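Cystatin (PDB 6I1M) probably inhibits papain-like cysteine proteases, as a secreted stefin-like member of the cystatin superfamily made by the liver fluke Fasciola hepatica. Local coordinates at residues A[6-11]-A[43-48]; A[17-22]-A[38-43]; A[52-57]-A[68-73]. One frame throughout, in Å; residues are numbered along the deposited sequence.

In the fold
Contacts 1 and 2 both use strand 38-47 and share V43: the segment leading into helix 12-28 lies along the strand's outer edge in contact 1, and the helix itself packs against its earlier half in contact 2, the two centres being about 12 Å apart. Contact 3, its centre about 8 Å from each of theirs, joins the next two strands of the sheet. S44 N lies 2.8 Å from K54 O, probably a hydrogen bond, and V43 CG2 meets F55 CE1 at 3.3 Å. Strand 38-47 runs out through Q46 and V47, and with V48 just after it these begin the QxVxG sequence that in cystatins forms a hairpin loop entering the protease cleft; contact 2 lies in the core instead.

Contact 1: residues A[6-11]-A[43-48]; sequences EPRSVT and VSTQVV
R8 and V43 pair as a single antiparallel bridge, with R8 N giving a hydrogen bond to V43 O (2.8 Å) and V43 N returning one to R8 O (3.0 Å). The two side chains lie side by side, pointing the same way: R8 CG sits between its backbone N and carbonyl carbon (chi1 59°), and the chain is extended from there to NE. V43 CG1 rests over one face of the R8 guanidinium, offset toward its rim and 3.3 Å from NH1, an apolar methyl suited to the flat group. T45 CG2 approaches NH2 obliquely at 3.7 Å, while a water accepts from R8 NE and is also hydrogen-bonded to T45 OG1. On the side of the bridge before R8, P7 CA is 3.3 Å from S44 OG and makes a CH...O contact with V43 O. Beyond the bridge, V10 crosses V43 at about a right angle, CG2 to CB 4.1 Å. Behind this, what positions the guanidinium is NH1 donating to S9 O, almost in the guanidinium plane, and NH2 forming a salt bridge with E14. The segment thus covers part of the outer edge of strand 38-47, whose other edge pairs with strand 50-59, just before the chain enters helix 12-28.

Contact 2: residues A[17-22]-A[38-43]; sequences VFQPMI and LELLQV
F18, Q19 and I22 of helix 12-28 pack on L38 and L40 of strand 38-47, part of the helix-on-sheet core that defines the cystatin fold. The axes of the two short segments approach to 8.9 Å, their directions 125° apart. Branched apolar side chains make up much of the interface, with Q19 taking a large share beside them. I22 divides its two ends between the leucines, CG2 reaching L38 CD2 at 3.8 Å and CD1 reaching L40 CD2 at 3.9 Å. I22 crosses L38 at about a right angle. L40 spreads its fork under the helix, with CD1 3.9 Å from Q19 N and 4.2 Å from F18 CB. Q19 works differently. Its CG is anti to the backbone N, and chi2 (-84°) bends the chain to place CD. The side chains of Q19 and L38 pass each other in opposite directions. NE2 donates to L38 O at 2.9 Å along a nearly straight line (178°), with the acceptor in the amide plane. A water accepts from L38 N and, weakly, from the same NE2. A glutamine suits this place, its chain long enough to carry the amide to the strand backbone while CB still touches L40 CG. Deeper in, F18 meets the rings of Y53 and F55; I22 also touches F55 and V69, and L40 leans on F55 and V57, so the helix lies across strands 38-47, 50-59 and 66-74 together.

Contact 3: residues A[52-57]-A[68-73]; sequences NYKFKV and EVVVFV
K54 and E68 cross on one face of the antiparallel pair, their aliphatic parts in touch: K54 CD lies 3.7 Å from E68 CD, and K54 CG also meets V70 CG2 at 4.0 Å. Farther along this face the N52 amide stands 70° to the F72 ring, with OD1 near the ring's edge, 3.5 Å from both CB and CD1 of F72, while ND2 is hydrogen-bonded to Q46 OE1. The opposite face carries Y53, F55, V69 and V71. F55 turns its ring edge to V71 CG2, at 4.3 Å, whereas Y53 reaches obliquely across to V73, CE1 to CG2 3.6 Å. Beta-branched valines suit the extended backbone, and the rings beside them meet F18 of helix 12-28. Between the faces, Y53 pairs with V71 and F55 with V69 through two backbone hydrogen bonds each; both bonds of the first pair are 2.8 Å (Y53 N to V71 O, V71 N to Y53 O). This hairpin is therefore two-sided in its chemistry: an apolar face for the helix, and a mixed one, with K54, E68 and N52 among V70 and F72, where K54 NZ, still 4.8 Å from E68 OE1, may feel its opposite charge without a salt bridge, and K54 makes a cation-pi contact with Y4.

Contact 1: residues A[6-11]-A[43-48]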
loop_
_atom_site.group_PDB
_atom_site.type_symbol
_atom_site.label_atom_id
_atom_site.label_comp_id
_atom_site.label_asym_id
_atom_site.label_seq_id
_atom_site.Cartn_x
_atom_site.Cartn_y
_atom_site.Cartn_z
ATOM N N GLU A 6 -4.548 -11.622 -8.825
ATOM C CA GLU A 6 -5.872 -11.169 -8.322
ATOM C C GLU A 6 -5.706 -10.724 -6.881
ATOM O O GLU A 6 -4.880 -11.270 -6.148
ATOM C CB GLU A 6 -6.920 -12.275 -8.471
ATOM C CG GLU A 6 -7.455 -12.377 -9.894
ATOM C CD GLU A 6 -7.958 -11.034 -10.413
ATOM O OE1 GLU A 6 -8.945 -10.510 -9.828
ATOM O OE2 GLU A 6 -7.316 -10.470 -11.343
ATOM N N PRO A 7 -6.475 -9.709 -6.435
ATOM C CA PRO A 7 -6.373 -9.226 -5.061
ATOM C C PRO A 7 -6.589 -10.380 -4.083
ATOM O O PRO A 7 -7.303 -11.312 -4.410
ATOM C CB PRO A 7 -7.502 -8.198 -4.924
ATOM C CG PRO A 7 -7.782 -7.772 -6.343
ATOM C CD PRO A 7 -7.507 -8.990 -7.192
ATOM N N ARG A 8 -5.981 -10.294 -2.906
ATOM C CA ARG A 8 -6.173 -11.340 -1.874
ATOM C C ARG A 8 -6.185 -10.658 -0.514
ATOM O O ARG A 8 -5.812 -9.449 -0.412
ATOM C CB ARG A 8 -5.069 -12.401 -1.952
ATOM C CG ARG A 8 -3.666 -11.834 -1.771
ATOM C CD ARG A 8 -2.652 -12.872 -1.337
ATOM N NE ARG A 8 -1.273 -12.389 -1.359
ATOM C CZ ARG A 8 -0.683 -11.680 -0.401
ATOM N NH1 ARG A 8 -1.329 -11.330 0.701
ATOM N NH2 ARG A 8 0.573 -11.319 -0.542
ATOM N N SER A 9 -6.503 -11.423 0.523
ATOM C CA SER A 9 -6.441 -10.918 1.913
ATOM C C SER A 9 -4.971 -10.656 2.288
ATOM O O SER A 9 -4.060 -11.352 1.771
ATOM C CB SER A 9 -7.159 -11.829 2.891
ATOM O OG SER A 9 -6.482 -13.062 3.016
ATOM N N VAL A 10 -4.766 -9.623 3.113
ATOM C CA VAL A 10 -3.444 -9.181 3.622
ATOM C C VAL A 10 -3.110 -9.994 4.872
ATOM O O VAL A 10 -3.974 -10.108 5.756
ATOM C CB VAL A 10 -3.445 -7.678 3.931
ATOM C CG1 VAL A 10 -2.073 -7.201 4.374
ATOM C CG2 VAL A 10 -3.952 -6.848 2.758
ATOM N N THR A 11 -1.878 -10.460 4.984
ATOM C CA THR A 11 -1.429 -11.281 6.132
ATOM C C THR A 11 -1.142 -10.361 7.310
ATOM O O THR A 11 -0.856 -9.164 7.143
ATOM C CB THR A 11 -0.192 -12.126 5.795
ATOM O OG1 THR A 11 0.903 -11.222 5.688
ATOM C CG2 THR A 11 -0.353 -12.946 4.528
ATOM N N VAL A 43 -4.552 -6.843 -1.229
ATOM C CA VAL A 43 -3.240 -6.649 -1.878
ATOM C C VAL A 43 -3.189 -7.545 -3.115
ATOM O O VAL A 43 -3.747 -8.688 -3.092
ATOM C CB VAL A 43 -2.087 -6.918 -0.895
ATOM C CG1 VAL A 43 -2.009 -8.397 -0.541
ATOM C CG2 VAL A 43 -0.771 -6.375 -1.446
ATOM N N SER A 44 -2.544 -7.037 -4.154
ATOM C CA SER A 44 -2.220 -7.798 -5.383
ATOM C C SER A 44 -0.712 -7.697 -5.551
ATOM O O SER A 44 -0.180 -6.648 -5.211
ATOM C CB SER A 44 -2.936 -7.280 -6.599
ATOM O OG SER A 44 -4.276 -6.964 -6.321
ATOM N N THR A 45 -0.049 -8.778 -5.943
ATOM C CA THR A 45 1.429 -8.823 -6.021
ATOM C C THR A 45 1.867 -9.040 -7.462
ATOM O O THR A 45 1.162 -9.707 -8.220
ATOM C CB THR A 45 2.006 -9.882 -5.093
ATOM O OG1 THR A 45 1.452 -11.122 -5.526
ATOM C CG2 THR A 45 1.666 -9.588 -3.653
ATOM N N GLN A 46 2.975 -8.420 -7.804
ATOM C CA GLN A 46 3.619 -8.582 -9.117
ATOM C C GLN A 46 5.098 -8.864 -8.857
ATOM O O GLN A 46 5.786 -8.058 -8.156
ATOM C CB GLN A 46 3.397 -7.332 -9.945
ATOM C CG GLN A 46 4.133 -7.382 -11.271
ATOM C CD GLN A 46 4.213 -6.009 -11.884
ATOM O OE1 GLN A 46 4.249 -5.004 -11.171
ATOM N NE2 GLN A 46 4.283 -5.966 -13.207
ATOM N N VAL A 47 5.594 -9.977 -9.373
ATOM C CA VAL A 47 7.020 -10.332 -9.164
ATOM C C VAL A 47 7.817 -9.735 -10.321
ATOM O O VAL A 47 7.531 -10.063 -11.477
ATOM C CB VAL A 47 7.243 -11.847 -9.017
ATOM C CG1 VAL A 47 8.718 -12.129 -8.748
ATOM C CG2 VAL A 47 6.367 -12.439 -7.916
ATOM N N VAL A 48 8.733 -8.836 -9.982
ATOM C CA VAL A 48 9.747 -8.245 -10.894
ATOM C C VAL A 48 11.126 -8.641 -10.320
ATOM O O VAL A 48 11.257 -9.810 -9.854
ATOM C CB VAL A 48 9.508 -6.728 -11.021
ATOM C CG1 VAL A 48 8.346 -6.399 -11.932
ATOM C CG2 VAL A 48 9.304 -6.061 -9.671
HETATM O O HOH W 1 -0.261 -12.290 -3.962
#

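Contact 2: residues A[17-22]-A[38-43]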
loop_
_atom_site.group_PDB
_atom_site.type_symbol
_atom_site.label_atom_id
_atom_site.label_comp_id
_atom_site.label_asym_id
_atom_site.label_seq_id
_atom_site.Cartn_x
_atom_site.Cartn_y
_atom_site.Cartn_z
ATOM N N VAL A 17 3.956 -4.424 8.517
ATOM C CA VAL A 17 5.095 -3.750 7.833
ATOM C C VAL A 17 4.561 -2.591 6.985
ATOM O O VAL A 17 5.083 -1.482 7.096
ATOM C CB VAL A 17 5.904 -4.785 7.018
ATOM C CG1 VAL A 17 6.852 -4.158 6.012
ATOM C CG2 VAL A 17 6.678 -5.711 7.948
ATOM N N PHE A 18 3.530 -2.844 6.187
ATOM C CA PHE A 18 3.084 -1.941 5.093
ATOM C C PHE A 18 2.082 -0.907 5.596
ATOM O O PHE A 18 2.110 0.192 5.065
ATOM C CB PHE A 18 2.491 -2.729 3.923
ATOM C CG PHE A 18 3.499 -3.614 3.228
ATOM C CD1 PHE A 18 4.617 -3.068 2.621
ATOM C CD2 PHE A 18 3.344 -4.992 3.220
ATOM C CE1 PHE A 18 5.564 -3.890 2.016
ATOM C CE2 PHE A 18 4.269 -5.810 2.589
ATOM C CZ PHE A 18 5.368 -5.263 1.971
ATOM N N GLN A 19 1.242 -1.213 6.589
ATOM C CA GLN A 19 0.192 -0.249 7.010
ATOM C C GLN A 19 0.854 1.037 7.499
ATOM O O GLN A 19 0.434 2.104 7.064
ATOM C CB GLN A 19 -0.810 -0.836 8.003
ATOM C CG GLN A 19 -1.957 0.117 8.331
ATOM C CD GLN A 19 -1.718 1.147 9.409
ATOM O OE1 GLN A 19 -0.609 1.389 9.895
ATOM N NE2 GLN A 19 -2.809 1.774 9.814
ATOM N N PRO A 20 1.877 1.042 8.388
ATOM C CA PRO A 20 2.512 2.301 8.801
ATOM C C PRO A 20 3.285 3.029 7.692
ATOM O O PRO A 20 3.329 4.242 7.729
ATOM C CB PRO A 20 3.540 1.889 9.861
ATOM C CG PRO A 20 2.995 0.572 10.377
ATOM C CD PRO A 20 2.407 -0.100 9.162
ATOM N N MET A 21 3.864 2.292 6.740
ATOM C CA MET A 21 4.558 2.900 5.574
ATOM C C MET A 21 3.525 3.660 4.740
ATOM O O MET A 21 3.806 4.776 4.304
ATOM C CB MET A 21 5.205 1.856 4.668
ATOM C CG MET A 21 6.396 1.148 5.242
ATOM S SD MET A 21 7.093 0.072 3.951
ATOM C CE MET A 21 7.954 -1.130 4.956
ATOM N N ILE A 22 2.373 3.055 4.499
ATOM C CA ILE A 22 1.316 3.652 3.629
ATOM C C ILE A 22 0.696 4.860 4.333
ATOM O O ILE A 22 0.467 5.882 3.648
ATOM C CB ILE A 22 0.298 2.601 3.172
ATOM C CG1 ILE A 22 1.008 1.535 2.332
ATOM C CG2 ILE A 22 -0.845 3.254 2.423
ATOM C CD1 ILE A 22 0.137 0.372 1.925
ATOM N N LEU A 38 -6.250 3.763 9.186
ATOM C CA LEU A 38 -6.105 3.254 7.809
ATOM C C LEU A 38 -6.143 1.727 7.816
ATOM O O LEU A 38 -5.355 1.096 8.560
ATOM C CB LEU A 38 -4.779 3.749 7.248
ATOM C CG LEU A 38 -4.581 3.430 5.771
ATOM C CD1 LEU A 38 -5.381 4.403 4.910
ATOM C CD2 LEU A 38 -3.100 3.460 5.435
ATOM N N GLU A 39 -6.983 1.171 6.950
ATOM C CA GLU A 39 -7.185 -0.276 6.776
ATOM C C GLU A 39 -6.655 -0.721 5.415
ATOM O O GLU A 39 -7.071 -0.153 4.398
ATOM C CB GLU A 39 -8.662 -0.612 6.884
ATOM C CG GLU A 39 -8.925 -2.085 6.742
ATOM C CD GLU A 39 -10.390 -2.433 6.973
ATOM O OE1 GLU A 39 -11.196 -1.497 7.067
ATOM O OE2 GLU A 39 -10.702 -3.616 7.086
ATOM N N LEU A 40 -5.798 -1.736 5.405
ATOM C CA LEU A 40 -5.409 -2.434 4.161
ATOM C C LEU A 40 -6.536 -3.420 3.851
ATOM O O LEU A 40 -6.712 -4.363 4.640
ATOM C CB LEU A 40 -4.069 -3.161 4.333
ATOM C CG LEU A 40 -2.868 -2.352 4.847
ATOM C CD1 LEU A 40 -1.592 -3.118 4.609
ATOM C CD2 LEU A 40 -2.733 -0.993 4.197
ATOM N N LEU A 41 -7.283 -3.182 2.775
ATOM C CA LEU A 41 -8.466 -3.993 2.386
ATOM C C LEU A 41 -8.004 -5.262 1.678
ATOM O O LEU A 41 -8.552 -6.330 1.952
ATOM C CB LEU A 41 -9.364 -3.181 1.453
ATOM C CG LEU A 41 -10.045 -1.969 2.066
ATOM C CD1 LEU A 41 -10.892 -1.272 1.025
ATOM C CD2 LEU A 41 -10.878 -2.371 3.274
ATOM N N GLN A 42 -7.055 -5.120 0.755
ATOM C CA GLN A 42 -6.590 -6.237 -0.101
ATOM C C GLN A 42 -5.240 -5.855 -0.694
ATOM O O GLN A 42 -4.858 -4.667 -0.617
ATOM C CB GLN A 42 -7.586 -6.520 -1.224
ATOM C CG GLN A 42 -7.842 -5.296 -2.088
ATOM C CD GLN A 42 -8.942 -5.523 -3.102
ATOM O OE1 GLN A 42 -9.929 -6.191 -2.821
ATOM N NE2 GLN A 42 -8.800 -4.935 -4.276
ATOM N N VAL A 43 -4.552 -6.843 -1.229
ATOM C CA VAL A 43 -3.240 -6.649 -1.878
ATOM C C VAL A 43 -3.189 -7.545 -3.115
ATOM O O VAL A 43 -3.747 -8.688 -3.092
ATOM C CB VAL A 43 -2.087 -6.918 -0.895
ATOM C CG1 VAL A 43 -2.009 -8.397 -0.541
ATOM C CG2 VAL A 43 -0.771 -6.375 -1.446
HETATM O O HOH W 2 -4.193 3.775 11.240
#

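Contact 3: residues A[52-57]-A[68-73]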
loop_
_atom_site.group_PDB
_atom_site.type_symbol
_atom_site.label_atom_id
_atom_site.label_comp_id
_atom_site.label_asym_id
_atom_site.label_seq_id
_atom_site.Cartn_x
_atom_site.Cartn_y
_atom_site.Cartn_z
ATOM N N ASN A 52 6.287 -5.976 -6.253
ATOM C CA ASN A 52 5.313 -4.865 -6.184
ATOM C C ASN A 52 4.085 -5.369 -5.435
ATOM O O ASN A 52 3.504 -6.422 -5.829
ATOM C CB ASN A 52 4.967 -4.320 -7.564
ATOM C CG ASN A 52 5.977 -3.307 -8.052
ATOM O OD1 ASN A 52 6.607 -2.631 -7.254
ATOM N ND2 ASN A 52 6.066 -3.137 -9.361
ATOM N N TYR A 53 3.779 -4.697 -4.326
ATOM C CA TYR A 53 2.539 -4.912 -3.542
ATOM C C TYR A 53 1.600 -3.754 -3.847
ATOM O O TYR A 53 1.894 -2.646 -3.420
ATOM C CB TYR A 53 2.809 -4.969 -2.046
ATOM C CG TYR A 53 3.626 -6.141 -1.601
ATOM C CD1 TYR A 53 5.011 -6.088 -1.648
ATOM C CD2 TYR A 53 3.024 -7.286 -1.096
ATOM C CE1 TYR A 53 5.776 -7.167 -1.241
ATOM C CE2 TYR A 53 3.777 -8.365 -0.681
ATOM C CZ TYR A 53 5.162 -8.307 -0.750
ATOM O OH TYR A 53 5.934 -9.350 -0.297
ATOM N N LYS A 54 0.517 -4.028 -4.561
ATOM C CA LYS A 54 -0.554 -3.038 -4.802
ATOM C C LYS A 54 -1.668 -3.250 -3.781
ATOM O O LYS A 54 -2.424 -4.274 -3.854
ATOM C CB LYS A 54 -1.118 -3.154 -6.210
ATOM C CG LYS A 54 -2.034 -2.007 -6.593
ATOM C CD LYS A 54 -2.978 -2.416 -7.673
ATOM C CE LYS A 54 -2.289 -2.675 -8.986
ATOM N NZ LYS A 54 -3.209 -3.350 -9.928
ATOM N N PHE A 55 -1.779 -2.284 -2.886
ATOM C CA PHE A 55 -2.796 -2.229 -1.814
ATOM C C PHE A 55 -3.973 -1.364 -2.247
ATOM O O PHE A 55 -3.788 -0.314 -2.843
ATOM C CB PHE A 55 -2.148 -1.657 -0.567
ATOM C CG PHE A 55 -1.178 -2.624 0.038
ATOM C CD1 PHE A 55 -1.651 -3.715 0.761
ATOM C CD2 PHE A 55 0.191 -2.439 -0.104
ATOM C CE1 PHE A 55 -0.762 -4.599 1.346
ATOM C CE2 PHE A 55 1.080 -3.328 0.491
ATOM C CZ PHE A 55 0.597 -4.401 1.207
ATOM N N LYS A 56 -5.178 -1.803 -1.901
ATOM C CA LYS A 56 -6.352 -0.914 -1.778
ATOM C C LYS A 56 -6.557 -0.649 -0.283
ATOM O O LYS A 56 -6.707 -1.626 0.469
ATOM C CB LYS A 56 -7.565 -1.577 -2.417
ATOM C CG LYS A 56 -8.759 -0.659 -2.562
ATOM C CD LYS A 56 -9.905 -1.320 -3.289
ATOM C CE LYS A 56 -11.237 -0.669 -2.980
ATOM N NZ LYS A 56 -11.901 -0.204 -4.222
ATOM N N VAL A 57 -6.515 0.620 0.116
ATOM C CA VAL A 57 -6.572 1.059 1.538
ATOM C C VAL A 57 -7.819 1.931 1.718
ATOM O O VAL A 57 -8.178 2.657 0.782
ATOM C CB VAL A 57 -5.267 1.760 1.962
ATOM C CG1 VAL A 57 -4.055 0.892 1.638
ATOM C CG2 VAL A 57 -5.097 3.150 1.354
ATOM N N GLU A 68 -5.384 3.588 -3.891
ATOM C CA GLU A 68 -4.502 2.501 -4.370
ATOM C C GLU A 68 -3.067 2.983 -4.171
ATOM O O GLU A 68 -2.773 4.120 -4.558
ATOM C CB GLU A 68 -4.850 2.164 -5.813
ATOM C CG GLU A 68 -3.834 1.297 -6.505
ATOM C CD GLU A 68 -4.205 1.071 -7.957
ATOM O OE1 GLU A 68 -5.328 0.539 -8.191
ATOM O OE2 GLU A 68 -3.402 1.471 -8.848
ATOM N N VAL A 69 -2.221 2.156 -3.560
ATOM C CA VAL A 69 -0.805 2.509 -3.262
ATOM C C VAL A 69 0.044 1.287 -3.584
ATOM O O VAL A 69 -0.201 0.232 -2.993
ATOM C CB VAL A 69 -0.603 2.917 -1.791
ATOM C CG1 VAL A 69 0.781 3.529 -1.559
ATOM C CG2 VAL A 69 -1.690 3.866 -1.304
ATOM N N VAL A 70 1.033 1.452 -4.449
ATOM C CA VAL A 70 2.028 0.402 -4.778
ATOM C C VAL A 70 3.276 0.578 -3.910
ATOM O O VAL A 70 3.814 1.680 -3.850
ATOM C CB VAL A 70 2.359 0.413 -6.274
ATOM C CG1 VAL A 70 3.261 -0.754 -6.630
ATOM C CG2 VAL A 70 1.094 0.404 -7.118
ATOM N N VAL A 71 3.694 -0.492 -3.232
ATOM C CA VAL A 71 4.993 -0.557 -2.498
ATOM C C VAL A 71 5.891 -1.580 -3.201
ATOM O O VAL A 71 5.455 -2.737 -3.327
ATOM C CB VAL A 71 4.798 -0.948 -1.026
ATOM C CG1 VAL A 71 6.127 -0.974 -0.286
ATOM C CG2 VAL A 71 3.797 -0.042 -0.324
ATOM N N PHE A 72 7.104 -1.162 -3.559
ATOM C CA PHE A 72 8.200 -1.989 -4.097
ATOM C C PHE A 72 9.107 -2.450 -2.949
ATOM O O PHE A 72 9.692 -1.628 -2.199
ATOM C CB PHE A 72 8.994 -1.218 -5.146
ATOM C CG PHE A 72 10.160 -2.009 -5.677
ATOM C CD1 PHE A 72 9.951 -3.212 -6.344
ATOM C CD2 PHE A 72 11.465 -1.605 -5.433
ATOM C CE1 PHE A 72 11.028 -3.930 -6.841
ATOM C CE2 PHE A 72 12.533 -2.369 -5.882
ATOM C CZ PHE A 72 12.310 -3.531 -6.577
ATOM N N VAL A 73 9.240 -3.766 -2.827
ATOM C CA VAL A 73 10.212 -4.429 -1.913
ATOM C C VAL A 73 11.294 -5.050 -2.791
ATOM O O VAL A 73 11.052 -6.033 -3.481
ATOM C CB VAL A 73 9.528 -5.484 -1.028
ATOM C CG1 VAL A 73 10.513 -6.202 -0.135
ATOM C CG2 VAL A 73 8.408 -4.872 -0.214
#